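PDB 3C9H: ABC transporter, substrate binding protein from Agrobacterium tumefaciens, which probably captures a solute in the periplasm and hands it to an ABC importer, and binds a magnesium ion. Local coordinates for residues 68-73 with 92-97; 138-143 with 218-223; 185-190 with 259-264. All coordinates share one frame; numbering follows the deposited sequence.

How the contacts relate
Contacts 1 and 3 adjoin, with centres 11 Å apart. Strands 90-93 and 258-268 are neighbours, and Ser93 O lies 2.8 Å from Ile264 N, a probable hydrogen bond. Contact 2 stands apart: its centre is 22 Å from that of contact 1 and 19 Å from that of contact 3. Strand 135-142 of contact 2 nevertheless pairs with strand 258-268 of contact 3. Citrate, probably from the crystallisation liquor, probably marks the solute pocket. Contact 1 holds it through Thr70 and Ser94, and contact 3 through Arg263. The bound magnesium is about 6 Å from the side chain of Ser94 and about 10 Å from those of Leu220 and Met261.

Contact 1 (68-73 with 92-97); sequences MLTGEI and FSSAMD. With CIT (citric acid), chain D.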
loop_
_atom_site.group_PDB
_atom_site.type_symbol
_atom_site.label_atom_id
_atom_site.label_comp_id
_atom_site.label_asym_id
_atom_site.label_seq_id
_atom_site.Cartn_x
_atom_site.Cartn_y
_atom_site.Cartn_z
ATOM N N MET A 68 -0.443 -5.069 -10.633
ATOM C CA MET A 68 -0.438 -6.402 -10.108
ATOM C C MET A 68 -0.324 -6.415 -8.582
ATOM O O MET A 68 0.062 -5.413 -7.960
ATOM C CB MET A 68 0.690 -7.227 -10.773
ATOM C CG MET A 68 2.110 -6.946 -10.339
ATOM S SD MET A 68 3.448 -7.749 -11.328
ATOM C CE MET A 68 3.301 -6.795 -12.804
ATOM N N LEU A 69 -0.655 -7.548 -7.990
ATOM C CA LEU A 69 -0.528 -7.723 -6.529
ATOM C C LEU A 69 0.924 -7.640 -6.087
ATOM O O LEU A 69 1.832 -8.040 -6.835
ATOM C CB LEU A 69 -1.141 -9.042 -6.080
ATOM C CG LEU A 69 -2.660 -9.199 -6.168
ATOM C CD1 LEU A 69 -3.046 -10.669 -5.903
ATOM C CD2 LEU A 69 -3.389 -8.265 -5.176
ATOM N N THR A 70 1.144 -7.151 -4.870
ATOM C CA THR A 70 2.500 -6.939 -4.332
ATOM C C THR A 70 3.339 -8.234 -4.346
ATOM O O THR A 70 4.514 -8.239 -4.696
ATOM C CB THR A 70 2.406 -6.337 -2.904
ATOM O OG1 THR A 70 1.539 -7.135 -2.086
ATOM C CG2 THR A 70 1.906 -4.875 -2.925
ATOM N N GLY A 71 2.706 -9.343 -3.986
ATOM C CA GLY A 71 3.380 -10.661 -3.963
ATOM C C GLY A 71 3.808 -11.126 -5.338
ATOM O O GLY A 71 4.792 -11.852 -5.479
ATOM N N GLU A 72 3.072 -10.706 -6.356
ATOM C CA GLU A 72 3.379 -11.016 -7.731
ATOM C C GLU A 72 4.511 -10.164 -8.283
ATOM O O GLU A 72 5.325 -10.651 -9.090
ATOM C CB GLU A 72 2.120 -10.860 -8.589
ATOM C CG GLU A 72 2.318 -11.175 -10.070
ATOM C CD GLU A 72 2.930 -12.546 -10.367
ATOM O OE1 GLU A 72 2.862 -13.473 -9.526
ATOM O OE2 GLU A 72 3.458 -12.687 -11.489
ATOM N N ILE A 73 4.577 -8.903 -7.860
ATOM C CA ILE A 73 5.715 -8.047 -8.205
ATOM C C ILE A 73 6.980 -8.746 -7.748
ATOM O O ILE A 73 7.893 -8.919 -8.534
ATOM C CB ILE A 73 5.641 -6.652 -7.575
ATOM C CG1 ILE A 73 4.436 -5.865 -8.145
ATOM C CG2 ILE A 73 6.941 -5.883 -7.826
ATOM C CD1 ILE A 73 4.098 -4.551 -7.379
ATOM N N PHE A 92 7.212 -0.805 -8.033
ATOM C CA PHE A 92 6.575 0.117 -7.085
ATOM C C PHE A 92 5.516 -0.633 -6.283
ATOM O O PHE A 92 4.487 -1.065 -6.845
ATOM C CB PHE A 92 5.981 1.278 -7.883
ATOM C CG PHE A 92 5.441 2.420 -7.025
ATOM C CD1 PHE A 92 6.242 3.047 -6.107
ATOM C CD2 PHE A 92 4.145 2.901 -7.221
ATOM C CE1 PHE A 92 5.772 4.094 -5.340
ATOM C CE2 PHE A 92 3.677 3.965 -6.462
ATOM C CZ PHE A 92 4.510 4.548 -5.518
ATOM N N SER A 93 5.755 -0.798 -4.976
ATOM C CA SER A 93 4.979 -1.710 -4.151
ATOM C C SER A 93 4.777 -1.215 -2.735
ATOM O O SER A 93 5.693 -0.653 -2.114
ATOM C CB SER A 93 5.694 -3.054 -4.094
ATOM O OG SER A 93 5.007 -3.972 -3.277
ATOM N N SER A 94 3.574 -1.469 -2.237
ATOM C CA SER A 94 3.190 -1.194 -0.883
ATOM C C SER A 94 3.639 -2.316 0.064
ATOM O O SER A 94 3.532 -2.162 1.285
ATOM C CB SER A 94 1.691 -0.978 -0.786
ATOM O OG SER A 94 0.995 -2.039 -1.397
ATOM N N ALA A 95 4.128 -3.429 -0.489
ATOM C CA ALA A 95 4.673 -4.503 0.340
ATOM C C ALA A 95 6.154 -4.185 0.682
ATOM O O ALA A 95 7.095 -4.682 0.064
ATOM C CB ALA A 95 4.476 -5.879 -0.280
ATOM N N MET A 96 6.327 -3.349 1.704
ATOM C CA MET A 96 7.598 -2.696 1.992
ATOM C C MET A 96 8.665 -3.751 2.240
ATOM O O MET A 96 9.795 -3.642 1.779
ATOM C CB MET A 96 7.490 -1.807 3.229
ATOM C CG MET A 96 6.455 -0.653 3.197
ATOM S SD MET A 96 6.387 0.360 4.694
ATOM C CE MET A 96 7.986 1.152 4.617
ATOM N N ASP A 97 8.280 -4.755 2.994
ATOM C CA ASP A 97 9.150 -5.858 3.333
ATOM C C ASP A 97 9.667 -6.641 2.122
ATOM O O ASP A 97 10.863 -6.954 2.041
ATOM C CB ASP A 97 8.480 -6.754 4.379
ATOM C CG ASP A 97 7.151 -7.364 3.918
ATOM O OD1 ASP A 97 6.412 -6.754 3.113
ATOM O OD2 ASP A 97 6.819 -8.448 4.444
HETATM C C1 CIT D . -1.972 -1.687 -3.228
HETATM O O1 CIT D . -0.866 -1.079 -3.185
HETATM O O2 CIT D . -2.939 -1.194 -3.846
HETATM C C2 CIT D . -2.160 -2.991 -2.499
HETATM C C3 CIT D . -3.054 -3.999 -3.245
HETATM O O7 CIT D . -2.616 -4.119 -4.633
HETATM C C4 CIT D . -2.971 -5.380 -2.602
HETATM C C5 CIT D . -1.612 -5.996 -2.704
HETATM O O3 CIT D . -1.062 -6.547 -1.697
HETATM O O4 CIT D . -1.093 -5.988 -3.831
HETATM C C6 CIT D . -4.531 -3.574 -3.244
HETATM O O5 CIT D . -5.173 -3.369 -4.309
HETATM O O6 CIT D . -5.136 -3.402 -2.178
HETATM O O HOH W 1 6.216 -6.356 -3.581
#
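Ser93 OG is held by two hydrogen bonds. It accepts from Ala95 N at 3.0 Å, which makes an ST turn at the end of strand 90-93, just before helix 96-104. It also bonds a water at 2.7 Å, and that water donates to Thr70 O, bridging the two segments. Ser93 OG is anti to its backbone N, which turns it toward the helix starting at Thr70.

Citrate lies against both segments and occupies what is probably the solute pocket of this periplasmic binding protein fold. Thr70 grips one citrate carboxylate with both its backbone and its side chain. Thr70 N donates to citrate O4 at 2.7 Å, with an N-H...O angle of 155°. Thr70 OG1 donates to O3 of the same group and also bonds Gly182 N. The carboxylate lies at the start of helix 70-82, where the helix dipole would be expected to stabilise its charge. A second citrate carboxylate takes a bond from Ser94 OG to its O1, at 2.8 Å. Ser41, a magnesium ligand, and Arg263 also bond the citrate.

Ile73 CD1 packs against Phe92 O and Ser93 CB. Thr70 CG2 touches two hydroxyls from different sides, 3.2 Å from Ser93 OG and 3.3 Å from Ser94 OG, the two directions about at a right angle. The tightest carbon pair is Thr70 CB against Ala95 CB, at 3.4 Å.

Contact 2 (138-143 with 218-223); sequences VFVYHK and AILERV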
loop_
_atom_site.group_PDB
_atom_site.type_symbol
_atom_site.label_atom_id
_atom_site.label_comp_id
_atom_site.label_asym_id
_atom_site.label_seq_id
_atom_site.Cartn_x
_atom_site.Cartn_y
_atom_site.Cartn_z
ATOM N N VAL A 138 -6.861 2.021 7.581
ATOM C CA VAL A 138 -8.010 2.657 8.232
ATOM C C VAL A 138 -9.222 1.733 8.286
ATOM O O VAL A 138 -9.275 0.701 7.606
ATOM C CB VAL A 138 -8.413 3.951 7.484
ATOM C CG1 VAL A 138 -7.227 4.896 7.380
ATOM C CG2 VAL A 138 -9.016 3.618 6.076
ATOM N N PHE A 139 -10.192 2.115 9.108
ATOM C CA PHE A 139 -11.499 1.471 9.087
ATOM C C PHE A 139 -12.333 2.187 8.030
ATOM O O PHE A 139 -12.237 3.394 7.864
ATOM C CB PHE A 139 -12.265 1.596 10.416
ATOM C CG PHE A 139 -11.565 1.056 11.649
ATOM C CD1 PHE A 139 -10.401 0.299 11.586
ATOM C CD2 PHE A 139 -12.113 1.299 12.895
ATOM C CE1 PHE A 139 -9.808 -0.199 12.748
ATOM C CE2 PHE A 139 -11.524 0.788 14.071
ATOM C CZ PHE A 139 -10.377 0.045 13.993
ATOM N N VAL A 140 -13.194 1.431 7.375
ATOM C CA VAL A 140 -14.187 1.980 6.509
ATOM C C VAL A 140 -15.542 1.437 6.961
ATOM O O VAL A 140 -15.632 0.366 7.583
ATOM C CB VAL A 140 -13.896 1.690 5.010
ATOM C CG1 VAL A 140 -12.606 2.378 4.582
ATOM C CG2 VAL A 140 -13.825 0.181 4.735
ATOM N N TYR A 141 -16.589 2.207 6.699
ATOM C CA TYR A 141 -17.940 1.781 7.073
ATOM C C TYR A 141 -18.954 2.255 6.054
ATOM O O TYR A 141 -18.703 3.219 5.322
ATOM C CB TYR A 141 -18.318 2.273 8.483
ATOM C CG TYR A 141 -18.421 3.774 8.666
ATOM C CD1 TYR A 141 -19.664 4.412 8.728
ATOM C CD2 TYR A 141 -17.280 4.559 8.786
ATOM C CE1 TYR A 141 -19.748 5.798 8.893
ATOM C CE2 TYR A 141 -17.359 5.913 8.970
ATOM C CZ TYR A 141 -18.596 6.531 9.006
ATOM O OH TYR A 141 -18.650 7.883 9.184
ATOM N N HIS A 142 -20.085 1.560 6.029
ATOM C CA HIS A 142 -21.244 1.926 5.231
ATOM C C HIS A 142 -22.117 2.898 6.054
ATOM O O HIS A 142 -22.799 2.497 6.981
ATOM C CB HIS A 142 -22.003 0.655 4.868
ATOM C CG HIS A 142 -23.221 0.883 4.029
ATOM N ND1 HIS A 142 -23.166 1.415 2.758
ATOM C CD2 HIS A 142 -24.520 0.612 4.264
ATOM C CE1 HIS A 142 -24.382 1.475 2.254
ATOM N NE2 HIS A 142 -25.222 0.990 3.147
ATOM N N LYS A 143 -22.051 4.177 5.705
ATOM C CA LYS A 143 -22.726 5.248 6.456
ATOM C C LYS A 143 -24.209 4.971 6.730
ATOM O O LYS A 143 -24.644 5.106 7.852
ATOM C CB LYS A 143 -22.563 6.609 5.757
ATOM C CG LYS A 143 -21.139 7.102 5.656
ATOM C CD LYS A 143 -21.105 8.541 5.182
ATOM C CE LYS A 143 -19.687 9.055 5.129
ATOM N NZ LYS A 143 -19.593 10.549 5.176
ATOM N N ALA A 218 -11.746 -4.210 -3.859
ATOM C CA ALA A 218 -12.824 -5.213 -3.729
ATOM C C ALA A 218 -13.665 -4.964 -2.464
ATOM O O ALA A 218 -14.890 -5.098 -2.452
ATOM C CB ALA A 218 -12.261 -6.659 -3.715
ATOM N N ILE A 219 -12.990 -4.624 -1.386
ATOM C CA ILE A 219 -13.675 -4.372 -0.124
ATOM C C ILE A 219 -14.441 -3.052 -0.232
ATOM O O ILE A 219 -15.607 -2.990 0.100
ATOM C CB ILE A 219 -12.701 -4.367 1.050
ATOM C CG1 ILE A 219 -12.091 -5.768 1.250
ATOM C CG2 ILE A 219 -13.418 -3.851 2.323
ATOM C CD1 ILE A 219 -10.881 -5.796 2.222
ATOM N N LEU A 220 -13.806 -2.027 -0.783
ATOM C CA LEU A 220 -14.454 -0.737 -0.940
ATOM C C LEU A 220 -15.728 -0.820 -1.768
ATOM O O LEU A 220 -16.753 -0.257 -1.359
ATOM C CB LEU A 220 -13.472 0.305 -1.483
ATOM C CG LEU A 220 -12.468 0.791 -0.430
ATOM C CD1 LEU A 220 -11.289 1.450 -1.104
ATOM C CD2 LEU A 220 -13.125 1.744 0.594
ATOM N N GLU A 221 -15.708 -1.547 -2.882
ATOM C CA GLU A 221 -16.951 -1.707 -3.685
ATOM C C GLU A 221 -18.090 -2.302 -2.871
ATOM O O GLU A 221 -19.215 -1.852 -3.004
ATOM C CB GLU A 221 -16.758 -2.442 -5.036
ATOM C CG GLU A 221 -15.914 -3.663 -5.040
ATOM C CD GLU A 221 -15.381 -4.040 -6.452
ATOM O OE1 GLU A 221 -14.455 -3.355 -6.994
ATOM O OE2 GLU A 221 -15.870 -5.060 -6.985
ATOM N N ARG A 222 -17.789 -3.246 -1.990
ATOM C CA ARG A 222 -18.803 -3.953 -1.213
ATOM C C ARG A 222 -19.317 -3.165 0.011
ATOM O O ARG A 222 -20.494 -3.278 0.388
ATOM C CB ARG A 222 -18.297 -5.335 -0.823
ATOM C CG ARG A 222 -18.264 -6.316 -2.027
ATOM C CD ARG A 222 -17.362 -7.517 -1.777
ATOM N NE ARG A 222 -17.320 -8.403 -2.942
ATOM C CZ ARG A 222 -16.707 -8.127 -4.090
ATOM N NH1 ARG A 222 -16.026 -6.992 -4.263
ATOM N NH2 ARG A 222 -16.765 -9.006 -5.088
ATOM N N VAL A 223 -18.432 -2.392 0.633
ATOM C CA VAL A 223 -18.818 -1.438 1.684
ATOM C C VAL A 223 -19.656 -0.317 1.073
ATOM O O VAL A 223 -20.641 0.091 1.669
ATOM C CB VAL A 223 -17.580 -0.871 2.460
ATOM C CG1 VAL A 223 -17.979 0.269 3.439
ATOM C CG2 VAL A 223 -16.882 -2.026 3.235
#
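His142 reaches from the end of strand 135-142 to the last turn of helix 216-224. Its CG is anti to the backbone N (chi1 -179°), so the ring extends to the helix backbone. His142 CB lies 3.5 Å from Val223 O and 4.3 Å from Val223 CG1. His142 CG is 3.6 Å from the same carbonyl oxygen. His142 ND1 comes closest and donates a weak hydrogen bond to Val223 O, at 3.1 Å. The bond is strongly bent, with an N-H...O angle of 120°, and the oxygen lies obliquely to the ring. Farther along, His142 CE1 is 4.0 Å from Val223 O.

The rest of the contact is van der Waals packing. Val223 CG1 presses on the strand backbone, 3.4 Å from Tyr141 C. Its other branch, CG2, meets Val140 CG2 obliquely at 4.1 Å. The CG1 branch of Val140 meets Leu220 CD2, and these two side chains cross at about a right angle. Val140 thus spans one turn of the helix.

This is alpha/beta packing of helix 216-224 on a strand of the periplasmic binding protein fold. Segment 218-223 runs at 30° to strand segment 138-142. Strand 135-142 is paired antiparallel with strands 230-235 and 249-252. Ile234 touches both Val140 and Leu220, while helix 236-245 adds Ala239 against Val140 and Tyr238 and Trp242 against Leu220.

Contact 3 (185-190 with 259-264); sequences FLFMSR and VVMSRI
Val259 and Met261 project from strand 258-268 into the surface of helix 183-194. Helix segment 185-190 and strand segment 259-261 run roughly antiparallel, at 141°, with axes 9.2 Å apart at their closest. This is helix-on-strand packing in the interior of a periplasmic binding protein fold.

The helix presents three bumps, Leu186, Phe187 and Arg190, with hollows between them. Val259 CG1 fills the hollow between Phe187 and Arg190. It lies 3.8 Å from Phe187 CD1 and 3.9 Å from Arg190 CB. Val259 CG2 joins it, so both branches of Val259 rest on the same side of Arg190 CB. Only the first carbons of Arg190 take part. Its chain then bends at chi2 and chi3, and its NH1 forms a salt bridge with Glu193.

Met261 CB enters the next hollow, between Leu186 and Phe187. It is 3.8 Å from Phe187 CE1 and 4.1 Å from Leu186 CD2. The Phe187 ring is thereby the bump lodged between the two strand residues: CD1 meets the valine, while CE1 and CZ meet the methionine. Both residues approach the ring obliquely. Met261 CG sits in the crowded position between backbone N and carbonyl carbon (chi1 73°). Further bends then carry its end away from the helix, toward Ser94.

Leu186 O on the helix accepts from Arg190 N and, at 2.9 Å, from Ser189 OG. The latter bond lies on a carbonyl lone pair. Nearby, Arg263 pairs with Glu135 and bonds citrate, so the chain leads within two residues from Met261 to a citrate ligand. Between the helix and the strand only carbons meet, which implies that shape and the burial of apolar surface hold them together, without directional polar bonds.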
loop_
_atom_site.group_PDB
_atom_site.type_symbol
_atom_site.label_atom_id
_atom_site.label_comp_id
_atom_site.label_asym_id
_atom_site.label_seq_id
_atom_site.Cartn_x
_atom_site.Cartn_y
_atom_site.Cartn_z
ATOM N N PHE A 185 -0.445 -8.521 4.675
ATOM C CA PHE A 185 0.488 -9.158 5.569
ATOM C C PHE A 185 1.314 -8.122 6.365
ATOM O O PHE A 185 1.474 -8.229 7.581
ATOM C CB PHE A 185 1.428 -10.133 4.842
ATOM C CG PHE A 185 2.418 -10.745 5.779
ATOM C CD1 PHE A 185 2.077 -11.853 6.518
ATOM C CD2 PHE A 185 3.643 -10.126 6.018
ATOM C CE1 PHE A 185 2.981 -12.379 7.464
ATOM C CE2 PHE A 185 4.543 -10.631 6.959
ATOM C CZ PHE A 185 4.203 -11.750 7.688
ATOM N N LEU A 186 1.819 -7.113 5.673
ATOM C CA LEU A 186 2.576 -6.051 6.329
ATOM C C LEU A 186 1.759 -5.444 7.458
ATOM O O LEU A 186 2.252 -5.308 8.566
ATOM C CB LEU A 186 2.992 -4.970 5.309
ATOM C CG LEU A 186 3.871 -3.811 5.819
ATOM C CD1 LEU A 186 5.235 -4.327 6.209
ATOM C CD2 LEU A 186 4.010 -2.686 4.786
ATOM N N PHE A 187 0.512 -5.068 7.183
ATOM C CA PHE A 187 -0.300 -4.421 8.191
ATOM C C PHE A 187 -0.501 -5.376 9.382
ATOM O O PHE A 187 -0.401 -4.948 10.525
ATOM C CB PHE A 187 -1.664 -3.959 7.648
ATOM C CG PHE A 187 -1.617 -2.789 6.657
ATOM C CD1 PHE A 187 -0.628 -1.789 6.722
ATOM C CD2 PHE A 187 -2.634 -2.650 5.719
ATOM C CE1 PHE A 187 -0.636 -0.717 5.815
ATOM C CE2 PHE A 187 -2.664 -1.584 4.819
ATOM C CZ PHE A 187 -1.663 -0.615 4.867
ATOM N N MET A 188 -0.805 -6.647 9.124
ATOM C CA MET A 188 -0.966 -7.623 10.223
ATOM C C MET A 188 0.324 -7.752 11.030
ATOM O O MET A 188 0.302 -7.790 12.261
ATOM C CB MET A 188 -1.393 -8.996 9.691
ATOM C CG MET A 188 -1.478 -10.135 10.760
ATOM S SD MET A 188 -2.779 -9.835 11.959
ATOM C CE MET A 188 -3.904 -8.657 11.147
ATOM N N SER A 189 1.462 -7.792 10.355
ATOM C CA SER A 189 2.730 -7.963 11.073
ATOM C C SER A 189 3.021 -6.734 11.964
ATOM O O SER A 189 3.541 -6.877 13.095
ATOM C CB SER A 189 3.870 -8.297 10.102
ATOM O OG SER A 189 4.354 -7.145 9.423
ATOM N N ARG A 190 2.610 -5.547 11.498
ATOM C CA ARG A 190 2.732 -4.336 12.295
ATOM C C ARG A 190 1.717 -4.280 13.452
ATOM O O ARG A 190 2.058 -3.843 14.545
ATOM C CB ARG A 190 2.610 -3.087 11.422
ATOM C CG ARG A 190 3.578 -3.015 10.249
ATOM C CD ARG A 190 5.023 -3.223 10.662
ATOM N NE ARG A 190 5.585 -2.043 11.314
ATOM C CZ ARG A 190 6.812 -1.996 11.840
ATOM N NH1 ARG A 190 7.602 -3.071 11.807
ATOM N NH2 ARG A 190 7.257 -0.868 12.396
ATOM N N VAL A 259 -1.515 2.228 11.800
ATOM C CA VAL A 259 -0.356 1.786 11.054
ATOM C C VAL A 259 -0.247 2.578 9.748
ATOM O O VAL A 259 -1.261 2.853 9.086
ATOM C CB VAL A 259 -0.393 0.282 10.780
ATOM C CG1 VAL A 259 0.784 -0.090 9.838
ATOM C CG2 VAL A 259 -0.316 -0.513 12.120
ATOM N N VAL A 260 0.985 2.966 9.395
ATOM C CA VAL A 260 1.244 3.732 8.174
ATOM C C VAL A 260 2.290 3.006 7.324
ATOM O O VAL A 260 3.372 2.582 7.813
ATOM C CB VAL A 260 1.702 5.163 8.465
ATOM C CG1 VAL A 260 1.982 5.942 7.153
ATOM C CG2 VAL A 260 0.664 5.870 9.280
ATOM N N MET A 261 1.977 2.863 6.048
ATOM C CA MET A 261 2.945 2.276 5.128
ATOM C C MET A 261 3.388 3.326 4.156
ATOM O O MET A 261 2.783 4.393 4.048
ATOM C CB MET A 261 2.371 1.062 4.378
ATOM C CG MET A 261 1.341 1.363 3.286
ATOM S SD MET A 261 1.876 1.962 1.632
ATOM C CE MET A 261 3.298 0.945 1.462
ATOM N N SER A 262 4.436 2.992 3.423
ATOM C CA SER A 262 4.970 3.887 2.412
ATOM C C SER A 262 5.257 3.038 1.198
ATOM O O SER A 262 5.933 2.027 1.330
ATOM C CB SER A 262 6.277 4.499 2.903
ATOM O OG SER A 262 6.101 5.334 4.039
ATOM N N ARG A 263 4.764 3.424 0.016
ATOM C CA ARG A 263 5.079 2.687 -1.206
ATOM C C ARG A 263 6.582 2.830 -1.497
ATOM O O ARG A 263 7.151 3.931 -1.420
ATOM C CB ARG A 263 4.266 3.223 -2.390
ATOM C CG ARG A 263 2.802 2.919 -2.268
ATOM C CD ARG A 263 1.973 3.518 -3.370
ATOM N NE ARG A 263 0.605 3.490 -2.896
ATOM C CZ ARG A 263 -0.238 2.483 -3.057
ATOM N NH1 ARG A 263 0.054 1.437 -3.822
ATOM N NH2 ARG A 263 -1.420 2.565 -2.472
ATOM N N ILE A 264 7.216 1.721 -1.823
ATOM C CA ILE A 264 8.654 1.685 -2.075
ATOM C C ILE A 264 8.935 1.467 -3.550
ATOM O O ILE A 264 8.398 0.540 -4.171
ATOM C CB ILE A 264 9.335 0.582 -1.222
ATOM C CG1 ILE A 264 9.345 0.959 0.270
ATOM C CG2 ILE A 264 10.790 0.295 -1.700
ATOM C CD1 ILE A 264 10.043 -0.141 1.119
#